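Local atomic coordinates of PipY (Synechococcus elongatus, PDB entry 5NLC), a protein that binds pyridoxal 5'-phosphate in a modified TIM barrel and probably takes part in keeping cellular levels of this cofactor in balance. Residues A[99-104]-A[141-146]; A[118-123]-A[154-159]; A[89-94]-A[113-118]. All blocks are in the same frame, centred on the assembly; numbering follows the deposited sequence.

In the fold
The three contacts lie in neighbouring beta-alpha units of the fold type III barrel, a modified TIM barrel. Contact 3 pairs the parallel strands 87-91 and 112-116 in the interior, about 9 Å between its centre and that of the chain. Contact 1 sits directly outside it, 14 Å from centre to centre, where L100 reaches inward to V91 and L113, and V146 also packs on L113. Contact 2 joins the loops that follow strands 112-116 and 147-152; it shares K118 with contact 3, whereas contacts 1 and 2 stay about 15 Å apart at their nearest atoms. The cofactor site, without PLP in this structure, is closest to contact 3: the side chains of H89 and R210 are about 6 Å apart.

Contact 1: A[99-104]-A[141-146]; sequences RLDRIA and SQLQQV. With PO4 (phosphate ion), chain C.
D101, on the outer helix 94-107 of the modified TIM barrel, reaches across to the loop that joins helix 130-141 to strand 147-152, and its carboxylate is the polar centre of the contact. CG stands anti to the backbone N (chi1 -177°), and the OD1 branch accepts the backbone N-H of Q145 at 2.7 Å from N. The donor comes from the syn side, 19° out of the carboxylate plane, with an N-H...O angle of 151°. OD2 takes a different route: a water donates to it and accepts from Q144 N, so the two oxygens hold successive backbone amides.

Side-chain carbons pack beside this bond. L143 crosses the aspartate obliquely, its CD2 lying 3.7 Å from D101 CG. The Q145 side chain runs at about a right angle to D101, with CB 3.2 Å from OD1, before bending away at chi2. One turn further along the helix, A104 CB rests 3.2 Å from Q145 O, while V146 CG1 approaches the helix backbone, 3.7 Å from D101 CA. An alanine at D101 would probably leave the Q145 amide without its acceptor and the bridging water without one of its two anchors, so that this part of the loop would be held less firmly.

On another side of the helix, R99 and R102 converge on a phosphate ion, probably from the crystallisation liquor; R99 NE lies 2.7 Å from its O1. R79 also binds this ion. The carboxylate, probably ionised, thus ties loop to helix through one direct and one water-mediated amide bond, while the arginines offer an anion a site in the crystal.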
# COMPACT_ATOMS: atom_id res chain seq x y z
N ARG A 99 -1.65 -10.09 14.51
CA ARG A 99 -1.29 -11.36 13.90
C ARG A 99 0.02 -11.21 13.10
O ARG A 99 0.96 -12.01 13.26
CB ARG A 99 -2.44 -11.85 13.02
CG ARG A 99 -2.26 -13.20 12.35
CD ARG A 99 -2.54 -14.30 13.31
NE ARG A 99 -2.62 -15.60 12.68
CZ ARG A 99 -3.74 -16.23 12.31
NH1 ARG A 99 -3.63 -17.43 11.77
NH2 ARG A 99 -4.95 -15.69 12.48
N LEU A 100 0.11 -10.17 12.26
CA LEU A 100 1.34 -9.91 11.50
C LEU A 100 2.58 -9.72 12.44
O LEU A 100 3.70 -10.17 12.15
CB LEU A 100 1.17 -8.68 10.63
CG LEU A 100 0.14 -8.85 9.46
CD1 LEU A 100 -0.23 -7.48 8.87
CD2 LEU A 100 0.73 -9.76 8.39
N ASP A 101 2.37 -8.99 13.50
CA ASP A 101 3.43 -8.73 14.49
C ASP A 101 3.90 -10.05 15.15
O ASP A 101 5.10 -10.26 15.32
CB ASP A 101 2.95 -7.74 15.54
CG ASP A 101 4.05 -7.38 16.54
OD1 ASP A 101 4.89 -6.54 16.21
OD2 ASP A 101 4.05 -7.96 17.63
N ARG A 102 2.98 -10.93 15.50
CA ARG A 102 3.32 -12.18 16.13
C ARG A 102 4.15 -13.05 15.13
O ARG A 102 5.22 -13.55 15.45
CB ARG A 102 2.08 -12.92 16.57
CG ARG A 102 2.41 -14.30 17.15
CD ARG A 102 1.22 -15.02 17.77
NE ARG A 102 0.18 -15.41 16.82
CZ ARG A 102 0.29 -16.32 15.84
NH1 ARG A 102 1.44 -16.97 15.58
NH2 ARG A 102 -0.78 -16.58 15.08
N ILE A 103 3.68 -13.14 13.89
CA ILE A 103 4.34 -13.90 12.85
C ILE A 103 5.67 -13.29 12.50
O ILE A 103 6.67 -14.03 12.39
CB ILE A 103 3.46 -14.05 11.60
CG1 ILE A 103 2.22 -14.91 11.92
CG2 ILE A 103 4.24 -14.74 10.47
CD1 ILE A 103 1.07 -14.73 10.90
N ALA A 104 5.71 -11.95 12.35
CA ALA A 104 6.97 -11.22 12.11
C ALA A 104 8.04 -11.57 13.16
O ALA A 104 9.17 -11.90 12.78
CB ALA A 104 6.73 -9.73 12.04
N SER A 141 1.24 1.17 18.80
CA SER A 141 2.54 1.71 19.12
C SER A 141 3.47 0.77 19.86
O SER A 141 4.68 0.89 19.73
CB SER A 141 2.39 3.00 19.95
OG SER A 141 1.79 3.98 19.10
N GLN A 142 2.93 -0.21 20.57
CA GLN A 142 3.74 -1.21 21.25
C GLN A 142 4.06 -2.47 20.50
O GLN A 142 4.72 -3.36 21.04
CB GLN A 142 3.06 -1.55 22.57
CG GLN A 142 3.05 -0.28 23.42
CD GLN A 142 2.14 -0.36 24.63
OE1 GLN A 142 1.25 -1.22 24.72
NE2 GLN A 142 2.36 0.57 25.57
N LEU A 143 3.52 -2.62 19.29
CA LEU A 143 3.88 -3.74 18.45
C LEU A 143 5.35 -3.56 18.05
O LEU A 143 5.72 -2.52 17.51
CB LEU A 143 2.94 -3.83 17.24
CG LEU A 143 1.49 -4.18 17.54
CD1 LEU A 143 0.66 -4.12 16.25
CD2 LEU A 143 1.29 -5.53 18.22
N GLN A 144 6.20 -4.50 18.40
CA GLN A 144 7.65 -4.31 18.25
C GLN A 144 8.24 -4.87 16.98
O GLN A 144 9.38 -4.54 16.67
CB GLN A 144 8.37 -5.04 19.40
CG GLN A 144 7.91 -4.59 20.76
CD GLN A 144 8.31 -3.17 21.05
OE1 GLN A 144 9.50 -2.86 21.20
NE2 GLN A 144 7.32 -2.27 21.13
N GLN A 145 7.51 -5.74 16.29
CA GLN A 145 8.06 -6.50 15.17
C GLN A 145 7.56 -6.06 13.80
O GLN A 145 7.78 -6.78 12.81
CB GLN A 145 7.66 -7.95 15.29
CG GLN A 145 7.69 -8.55 16.67
CD GLN A 145 9.09 -8.59 17.21
OE1 GLN A 145 10.06 -8.60 16.46
NE2 GLN A 145 9.20 -8.65 18.48
N VAL A 146 6.72 -5.05 13.74
CA VAL A 146 6.30 -4.48 12.46
C VAL A 146 6.67 -3.05 12.42
O VAL A 146 6.94 -2.50 13.48
CB VAL A 146 4.80 -4.62 12.29
CG1 VAL A 146 4.41 -6.10 12.06
CG2 VAL A 146 4.04 -3.99 13.45
P PO4 C . -0.13 -18.67 12.15
O1 PO4 C . -0.51 -17.22 12.31
O2 PO4 C . 0.21 -18.96 10.70
O3 PO4 C . 1.07 -18.94 13.03
O4 PO4 C . -1.28 -19.53 12.62
O HOH W 1 5.17 -6.82 19.72

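Contact 2: A[118-123]-A[154-159]; sequences KLLPDP and IAPLGL
L120 and P156 meet where two loops of the modified TIM barrel lie side by side, one leading from strand 112-116 to helix 130-141, the other from strand 147-152 to helix 161-181. The second loop contains a type II beta turn from P156 to L159, with G158 at positive phi.

Apolar contacts come from L120 and the proline ring. L120 CD1 approaches L159 CD2 at 3.8 Å as the two leucines cross, while L120 CB faces P156 CG at 4.3 Å. The same CG sits 3.5 Å from P121 O, and the D122 carboxylate lies against the ring, OD2 3.4 Å from P156 CA.

Polar links between the loops run through water. CG of D122 is anti to the backbone N (chi1 -168°), which sets the carboxylate beside P156. OD2 accepts from two waters, which also donate to I154 O and A155 O, and OD1 accepts from a third. D122 OD1 also takes the N-H of N124, and K118 NZ binds D122 O and K125 O. R210, a PLP-binding residue, has its side chain about 10 Å from that of P156, too far for direct contact. The third water, 2.7 Å from D122 OD1, accepts from L157 N at 2.8 Å.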
# COMPACT_ATOMS: atom_id res chain seq x y z
N LYS A 118 -11.34 3.09 6.86
CA LYS A 118 -12.58 3.32 6.17
C LYS A 118 -13.17 4.62 6.73
O LYS A 118 -13.75 4.65 7.78
CB LYS A 118 -13.53 2.13 6.37
CG LYS A 118 -14.88 2.29 5.70
CD LYS A 118 -15.81 1.09 5.87
CE LYS A 118 -15.42 -0.04 4.94
NZ LYS A 118 -16.43 -1.14 5.04
N LEU A 119 -12.98 5.68 5.99
CA LEU A 119 -13.51 6.97 6.31
C LEU A 119 -14.91 7.21 5.73
O LEU A 119 -15.55 8.16 6.10
CB LEU A 119 -12.53 8.02 5.78
CG LEU A 119 -11.18 8.16 6.53
CD1 LEU A 119 -10.29 9.10 5.74
CD2 LEU A 119 -11.41 8.74 7.90
N LEU A 120 -15.36 6.39 4.79
CA LEU A 120 -16.70 6.46 4.21
C LEU A 120 -17.34 5.07 4.19
O LEU A 120 -16.62 4.06 4.04
CB LEU A 120 -16.61 7.00 2.76
CG LEU A 120 -16.37 8.50 2.59
CD1 LEU A 120 -16.13 8.79 1.11
CD2 LEU A 120 -17.58 9.28 3.10
N PRO A 121 -18.70 5.01 4.23
CA PRO A 121 -19.35 3.70 4.07
C PRO A 121 -18.93 3.03 2.76
O PRO A 121 -18.78 3.70 1.73
CB PRO A 121 -20.85 4.07 4.04
CG PRO A 121 -20.93 5.31 4.87
CD PRO A 121 -19.70 6.07 4.45
N ASP A 122 -18.69 1.72 2.82
CA ASP A 122 -18.33 0.97 1.64
C ASP A 122 -18.70 -0.50 1.85
O ASP A 122 -18.04 -1.19 2.62
CB ASP A 122 -16.84 1.13 1.34
CG ASP A 122 -16.43 0.60 -0.07
OD1 ASP A 122 -17.25 -0.06 -0.75
OD2 ASP A 122 -15.25 0.83 -0.48
N PRO A 123 -19.74 -0.96 1.15
CA PRO A 123 -20.32 -2.26 0.82
C PRO A 123 -19.27 -3.33 0.51
O PRO A 123 -19.29 -4.39 1.12
CB PRO A 123 -21.14 -1.96 -0.45
N ILE A 154 -8.95 3.93 0.27
CA ILE A 154 -9.42 3.54 -1.05
C ILE A 154 -10.83 4.09 -1.17
O ILE A 154 -11.69 3.82 -0.31
CB ILE A 154 -9.47 2.01 -1.24
CG1 ILE A 154 -8.11 1.38 -0.84
CG2 ILE A 154 -10.01 1.70 -2.61
CD1 ILE A 154 -8.09 -0.12 -0.98
N ALA A 155 -11.08 4.86 -2.21
CA ALA A 155 -12.42 5.42 -2.40
C ALA A 155 -13.39 4.32 -2.79
O ALA A 155 -12.99 3.39 -3.54
CB ALA A 155 -12.38 6.48 -3.49
N PRO A 156 -14.64 4.32 -2.25
CA PRO A 156 -15.66 3.41 -2.68
C PRO A 156 -15.86 3.50 -4.18
O PRO A 156 -15.66 4.58 -4.76
CB PRO A 156 -16.91 3.93 -1.96
CG PRO A 156 -16.37 4.47 -0.67
CD PRO A 156 -15.06 5.09 -1.07
N LEU A 157 -16.22 2.37 -4.81
CA LEU A 157 -16.39 2.42 -6.27
C LEU A 157 -17.56 3.36 -6.53
O LEU A 157 -18.54 3.38 -5.74
CB LEU A 157 -16.61 1.03 -6.89
CG LEU A 157 -15.52 -0.02 -6.60
CD1 LEU A 157 -15.86 -1.38 -7.23
CD2 LEU A 157 -14.13 0.47 -7.02
N GLY A 158 -17.42 4.19 -7.55
CA GLY A 158 -18.49 5.09 -7.95
C GLY A 158 -18.56 6.41 -7.19
O GLY A 158 -19.40 7.24 -7.51
N LEU A 159 -17.68 6.63 -6.22
CA LEU A 159 -17.54 7.95 -5.59
C LEU A 159 -17.28 9.06 -6.68
O LEU A 159 -16.52 8.86 -7.64
CB LEU A 159 -16.33 7.90 -4.63
CG LEU A 159 -16.46 8.72 -3.38
CD1 LEU A 159 -17.65 8.27 -2.55
CD2 LEU A 159 -15.17 8.73 -2.59
O HOH W 2 -13.29 1.92 0.85
O HOH W 3 -17.02 0.11 -3.42
O HOH W 4 -13.57 0.67 -2.99

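Contact 3: A[89-94]-A[113-118]; sequences HSVDSW and LCLQVK
V91 and L115 form a parallel bridge between strands 87-91 and 112-116, whose short segments diverge by 62° at a closest axis approach of 4.6 Å. V91 bonds on both sides of L115: its N donates to C114 O at 3.1 Å, and its O accepts from Q116 N at 2.9 Å. With helix 94-107 between them, the strands make a beta-alpha-beta unit of the TIM-like barrel.

The side chains of V91 and L115 share one face of the sheet. V91 CG2 meets L113 CD2 and V91 CG1 meets L115 CD2, both at 4.0 Å, with A97 and L100 of the helix covering the valine.

The H89 side chain sets off away from the second strand; its ring is hydrogen-bonded to H68 and S191, meets W208 edge-to-face, and lies about 6 Å from the side chain of R210, which binds PLP. C114 SG lies obliquely to this ring, 4.6 Å from its centroid. S90 turns its hydroxyl to G71 O, while Q116 NE2 makes a weak hydrogen bond to A126 O. CG of Q116 is anti to the backbone N (chi1 -174°), and the extended chain beyond carries the amide across, with OE1 3.3 Å from S90 CB.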
# COMPACT_ATOMS: atom_id res chain seq x y z
N HIS A 89 -0.15 -3.02 2.61
CA HIS A 89 -0.93 -1.76 2.69
C HIS A 89 -2.31 -1.93 3.29
O HIS A 89 -2.92 -0.95 3.67
CB HIS A 89 -1.06 -1.12 1.31
CG HIS A 89 0.25 -0.66 0.75
ND1 HIS A 89 0.50 0.67 0.48
CD2 HIS A 89 1.38 -1.34 0.38
CE1 HIS A 89 1.72 0.78 -0.02
NE2 HIS A 89 2.27 -0.42 -0.11
N SER A 90 -2.81 -3.14 3.44
CA SER A 90 -4.20 -3.35 3.67
C SER A 90 -4.42 -3.84 5.07
O SER A 90 -5.21 -4.76 5.30
CB SER A 90 -4.69 -4.40 2.68
OG SER A 90 -3.83 -5.55 2.66
N VAL A 91 -3.71 -3.31 6.03
CA VAL A 91 -3.93 -3.78 7.40
C VAL A 91 -5.18 -3.13 7.94
O VAL A 91 -5.17 -1.97 8.27
CB VAL A 91 -2.74 -3.49 8.27
CG1 VAL A 91 -2.93 -4.11 9.63
CG2 VAL A 91 -1.52 -4.14 7.58
N ASP A 92 -6.26 -3.88 7.96
CA ASP A 92 -7.58 -3.32 8.18
C ASP A 92 -8.19 -3.52 9.56
O ASP A 92 -9.33 -3.12 9.80
CB ASP A 92 -8.53 -3.89 7.11
CG ASP A 92 -8.74 -5.40 7.26
OD1 ASP A 92 -7.84 -6.19 7.56
OD2 ASP A 92 -9.87 -5.80 7.08
N SER A 93 -7.44 -4.10 10.48
CA SER A 93 -7.98 -4.33 11.82
C SER A 93 -6.86 -4.51 12.82
O SER A 93 -5.68 -4.83 12.44
CB SER A 93 -8.81 -5.62 11.82
OG SER A 93 -7.96 -6.74 11.46
N TRP A 94 -7.23 -4.38 14.09
CA TRP A 94 -6.30 -4.65 15.16
C TRP A 94 -5.87 -6.12 15.06
O TRP A 94 -4.68 -6.46 15.17
CB TRP A 94 -6.94 -4.37 16.54
CG TRP A 94 -6.19 -5.05 17.58
CD1 TRP A 94 -6.52 -6.19 18.19
CD2 TRP A 94 -4.87 -4.72 18.06
NE1 TRP A 94 -5.54 -6.57 19.09
CE2 TRP A 94 -4.51 -5.69 19.00
CE3 TRP A 94 -3.99 -3.68 17.80
CZ2 TRP A 94 -3.28 -5.65 19.69
CZ3 TRP A 94 -2.75 -3.66 18.47
CH2 TRP A 94 -2.43 -4.62 19.40
N LEU A 113 3.91 -1.48 7.16
CA LEU A 113 2.45 -1.57 7.16
C LEU A 113 1.86 -0.22 6.95
O LEU A 113 2.37 0.79 7.47
CB LEU A 113 1.93 -2.13 8.46
CG LEU A 113 2.54 -3.45 8.96
CD1 LEU A 113 1.80 -3.84 10.21
CD2 LEU A 113 2.42 -4.57 7.99
N CYS A 114 0.83 -0.18 6.11
CA CYS A 114 -0.16 0.87 6.17
C CYS A 114 -1.43 0.30 6.80
O CYS A 114 -1.81 -0.89 6.64
CB CYS A 114 -0.43 1.52 4.80
SG CYS A 114 1.03 2.38 4.12
N LEU A 115 -2.08 1.17 7.55
CA LEU A 115 -3.36 0.84 8.13
C LEU A 115 -4.46 1.37 7.19
O LEU A 115 -4.53 2.58 6.92
CB LEU A 115 -3.47 1.51 9.48
CG LEU A 115 -2.33 1.18 10.44
CD1 LEU A 115 -2.54 1.95 11.74
CD2 LEU A 115 -2.33 -0.29 10.73
N GLN A 116 -5.28 0.47 6.71
CA GLN A 116 -6.33 0.75 5.76
C GLN A 116 -7.55 1.17 6.55
O GLN A 116 -8.13 0.34 7.25
CB GLN A 116 -6.68 -0.47 4.97
CG GLN A 116 -7.68 -0.20 3.84
CD GLN A 116 -8.01 -1.42 3.03
OE1 GLN A 116 -7.14 -2.19 2.69
NE2 GLN A 116 -9.24 -1.50 2.55
N VAL A 117 -7.93 2.43 6.40
CA VAL A 117 -8.95 3.07 7.20
C VAL A 117 -10.16 3.35 6.32
O VAL A 117 -10.02 3.87 5.22
CB VAL A 117 -8.45 4.42 7.74
CG1 VAL A 117 -9.51 5.05 8.66
CG2 VAL A 117 -7.22 4.20 8.56
N LYS A 118 -11.34 3.09 6.86
CA LYS A 118 -12.58 3.32 6.17
C LYS A 118 -13.17 4.62 6.73
O LYS A 118 -13.75 4.65 7.78
CB LYS A 118 -13.53 2.13 6.37
CG LYS A 118 -14.88 2.29 5.70
CD LYS A 118 -15.81 1.09 5.87
CE LYS A 118 -15.42 -0.04 4.94
NZ LYS A 118 -16.43 -1.14 5.04